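Local structure of RNA methyltransferase, TrmH family (Porphyromonas gingivalis, 2I6D) at residues 102-107 and 195-200. The protein probably binds RNA and transfers a methyl group to it, as a knotted methyltransferase of the TrmH (SpoU) family. Residues are numbered along the deposited sequence; the frame is centred on the assembly and turned at random. Where two conformers were deposited one is given.
Sequences EGLTLL and PNFTEP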
ATOM      1  N   GLU A 102      -7.957  -7.926  10.595  1.00 31.86           N
ATOM      2  CA  GLU A 102      -7.728  -7.577  12.004  1.00 33.30           C
ATOM      3  C   GLU A 102      -8.216  -6.145  12.103  1.00 32.56           C
ATOM      4  O   GLU A 102      -7.562  -5.241  11.610  1.00 32.64           O
ATOM      5  CB  GLU A 102      -6.246  -7.687  12.416  1.00 32.58           C
ATOM      6  CG  GLU A 102      -5.736  -9.142  12.443  1.00 37.80           C
ATOM      7  CD  GLU A 102      -4.223  -9.315  12.659  1.00 36.75           C
ATOM      8  OE1 GLU A 102      -3.869 -10.325  13.322  1.00 41.21           O
ATOM      9  OE2 GLU A 102      -3.406  -8.488  12.157  1.00 38.92           O
ATOM     10  N   GLY A 103      -9.397  -5.963  12.685  1.00 32.42           N
ATOM     11  CA  GLY A 103     -10.072  -4.681  12.651  1.00 31.33           C
ATOM     12  C   GLY A 103     -10.547  -4.299  11.256  1.00 30.91           C
ATOM     13  O   GLY A 103     -10.625  -5.142  10.335  1.00 29.82           O
ATOM     14  N   LEU A 104     -10.863  -3.018  11.089  1.00 30.84           N
ATOM     15  CA  LEU A 104     -11.300  -2.520   9.814  1.00 31.93           C
ATOM     16  C   LEU A 104     -10.190  -2.758   8.784  1.00 31.77           C
ATOM     17  O   LEU A 104      -9.022  -2.355   8.990  1.00 31.79           O
ATOM     18  CB  LEU A 104     -11.603  -1.020   9.928  1.00 31.07           C
ATOM     19  CG  LEU A 104     -11.880  -0.314   8.607  1.00 32.06           C
ATOM     20  CD1 LEU A 104     -13.129  -0.988   7.911  1.00 33.37           C
ATOM     21  CD2 LEU A 104     -12.107   1.191   8.900  1.00 32.63           C
ATOM     22  N   THR A 105     -10.582  -3.395   7.689  1.00 31.68           N
ATOM     23  CA  THR A 105      -9.673  -3.862   6.659  1.00 31.32           C
ATOM     24  C   THR A 105     -10.173  -3.317   5.333  1.00 32.62           C
ATOM     25  O   THR A 105     -11.347  -3.496   4.990  1.00 32.50           O
ATOM     26  CB  THR A 105      -9.687  -5.400   6.644  1.00 31.81           C
ATOM     27  OG1 THR A 105      -9.232  -5.873   7.922  1.00 30.46           O
ATOM     28  CG2 THR A 105      -8.783  -5.975   5.519  1.00 30.88           C
ATOM     29  N   LEU A 106      -9.290  -2.646   4.592  1.00 30.97           N
ATOM     30  CA  LEU A 106      -9.645  -2.077   3.305  1.00 30.78           C
ATOM     31  C   LEU A 106      -9.398  -3.063   2.197  1.00 30.81           C
ATOM     32  O   LEU A 106      -8.404  -3.824   2.232  1.00 32.06           O
ATOM     33  CB  LEU A 106      -8.844  -0.795   3.022  1.00 29.98           C
ATOM     34  CG  LEU A 106      -8.910   0.249   4.111  1.00 30.72           C
ATOM     35  CD1 LEU A 106      -8.103   1.462   3.603  1.00 34.69           C
ATOM     36  CD2 LEU A 106     -10.383   0.601   4.430  1.00 31.97           C
ATOM     37  N   LEU A 107     -10.324  -3.093   1.239  0.50 30.56           N
ATOM     38  CA  LEU A 107     -10.082  -3.803   0.006  0.50 30.48           C
ATOM     39  C   LEU A 107     -10.200  -2.806  -1.142  0.50 30.61           C
ATOM     40  O   LEU A 107     -11.218  -2.137  -1.290  0.50 30.39           O
ATOM     41  CB  LEU A 107     -11.068  -4.966  -0.180  0.50 30.51           C
ATOM     42  CG  LEU A 107     -10.841  -5.921  -1.373  0.50 31.60           C
ATOM     43  CD1 LEU A 107     -11.247  -5.316  -2.696  0.50 32.60           C
ATOM     44  CD2 LEU A 107      -9.439  -6.403  -1.480  0.50 34.78           C
ATOM     45  N   PRO A 195     -19.250  -1.094  13.237  1.00 30.68           N
ATOM     46  CA  PRO A 195     -18.509  -1.707  14.333  1.00 30.82           C
ATOM     47  C   PRO A 195     -17.369  -0.808  14.759  1.00 30.37           C
ATOM     48  O   PRO A 195     -16.974   0.092  14.009  1.00 29.23           O
ATOM     49  CB  PRO A 195     -17.951  -3.009  13.709  1.00 31.82           C
ATOM     50  CG  PRO A 195     -18.548  -3.132  12.361  1.00 32.03           C
ATOM     51  CD  PRO A 195     -18.960  -1.759  11.953  1.00 31.59           C
ATOM     52  N   ASN A 196     -16.845  -1.026  15.964  1.00 30.85           N
ATOM     53  CA  ASN A 196     -15.652  -0.286  16.397  1.00 30.62           C
ATOM     54  C   ASN A 196     -14.507  -0.595  15.440  1.00 30.77           C
ATOM     55  O   ASN A 196     -14.457  -1.672  14.856  1.00 29.43           O
ATOM     56  CB  ASN A 196     -15.258  -0.702  17.822  1.00 31.45           C
ATOM     57  CG  ASN A 196     -14.115   0.139  18.395  1.00 34.45           C
ATOM     58  OD1 ASN A 196     -12.934  -0.073  18.089  1.00 38.80           O
ATOM     59  ND2 ASN A 196     -14.465   1.080  19.260  1.00 37.50           N
ATOM     60  N   PHE A 197     -13.573   0.341  15.325  1.00 29.79           N
ATOM     61  CA  PHE A 197     -12.388   0.178  14.480  1.00 30.30           C
ATOM     62  C   PHE A 197     -11.621  -1.131  14.727  1.00 30.41           C
ATOM     63  O   PHE A 197     -11.051  -1.714  13.789  1.00 31.20           O
ATOM     64  CB  PHE A 197     -11.444   1.360  14.713  1.00 31.42           C
ATOM     65  CG  PHE A 197     -10.701   1.779  13.496  1.00 33.14           C
ATOM     66  CD1 PHE A 197     -11.182   2.823  12.719  1.00 35.79           C
ATOM     67  CD2 PHE A 197      -9.513   1.149  13.125  1.00 37.27           C
ATOM     68  CE1 PHE A 197     -10.489   3.254  11.589  1.00 36.31           C
ATOM     69  CE2 PHE A 197      -8.819   1.553  11.976  1.00 34.38           C
ATOM     70  CZ  PHE A 197      -9.321   2.612  11.211  1.00 33.98           C
ATOM     71  N   THR A 198     -11.612  -1.603  15.970  1.00 29.56           N
ATOM     72  CA  THR A 198     -10.877  -2.829  16.305  1.00 29.87           C
ATOM     73  C   THR A 198     -11.632  -4.112  15.997  1.00 29.55           C
ATOM     74  O   THR A 198     -11.073  -5.211  16.122  1.00 28.46           O
ATOM     75  CB  THR A 198     -10.530  -2.870  17.786  1.00 30.54           C
ATOM     76  OG1 THR A 198     -11.733  -2.721  18.540  1.00 31.85           O
ATOM     77  CG2 THR A 198      -9.557  -1.768  18.128  1.00 32.46           C
ATOM     78  N   GLU A 199     -12.900  -3.991  15.622  1.00 28.06           N
ATOM     79  CA  GLU A 199     -13.701  -5.168  15.292  1.00 28.63           C
ATOM     80  C   GLU A 199     -13.509  -5.556  13.834  1.00 29.34           C
ATOM     81  O   GLU A 199     -13.231  -4.707  13.018  1.00 29.17           O
ATOM     82  CB  GLU A 199     -15.172  -4.914  15.568  1.00 27.71           C
ATOM     83  CG  GLU A 199     -15.465  -4.720  17.054  1.00 27.80           C
ATOM     84  CD  GLU A 199     -16.942  -4.485  17.316  1.00 31.03           C
ATOM     85  OE1 GLU A 199     -17.695  -5.482  17.385  1.00 31.31           O
ATOM     86  OE2 GLU A 199     -17.349  -3.318  17.473  1.00 28.75           O
ATOM     87  N   PRO A 200     -13.628  -6.855  13.518  1.00 30.38           N
ATOM     88  CA  PRO A 200     -13.422  -7.293  12.139  1.00 31.35           C
ATOM     89  C   PRO A 200     -14.479  -6.738  11.179  1.00 31.61           C
ATOM     90  O   PRO A 200     -15.670  -6.815  11.434  1.00 31.66           O
ATOM     91  CB  PRO A 200     -13.477  -8.831  12.245  1.00 31.68           C
ATOM     92  CG  PRO A 200     -14.259  -9.121  13.477  1.00 30.43           C
ATOM     93  CD  PRO A 200     -13.923  -7.987  14.428  1.00 30.14           C
TER
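Two neighbouring parallel strands of the SpoU methylase sheet, 104-109 and 201-206, are joined at their starts, where Gly103 and Leu104 meet the type I beta turn from Asn196 to Glu199. Leu104 N donates to Phe197 O at 3.0 Å, moderately straight (157°) and tilted 20° from the carbonyl plane. Gly103, with positive phi and no side chain, packs its CA against the turn's carbonyl oxygens, 3.2 Å from Glu199 O in a CA-H...O contact and 3.3 Å from Phe197 O. Leu104 CG is anti to the backbone N (chi1 171°); CB sits over the centre of the Phe197 ring and CD2 lies on the same face, 4.2 Å from the centroid, a CH-pi contact closest at CE1. Arg254 adds a cation-pi contact to this ring, and Ser257 OG bonds to Phe197 N, tying the turn to the C-terminus. Within the turn, Asn196 OD1 takes Thr198 N at 2.9 Å in its plane, on a lone pair, forming an Asx turn, and Thr198 OG1 from above that plane. Backbone bonds from Thr105 to Ala201 and Leu203 carry the pairing onward: a turn preceding strand 201-206, beside the start of parallel strand 104-109, in the SPOUT-type alpha/beta fold.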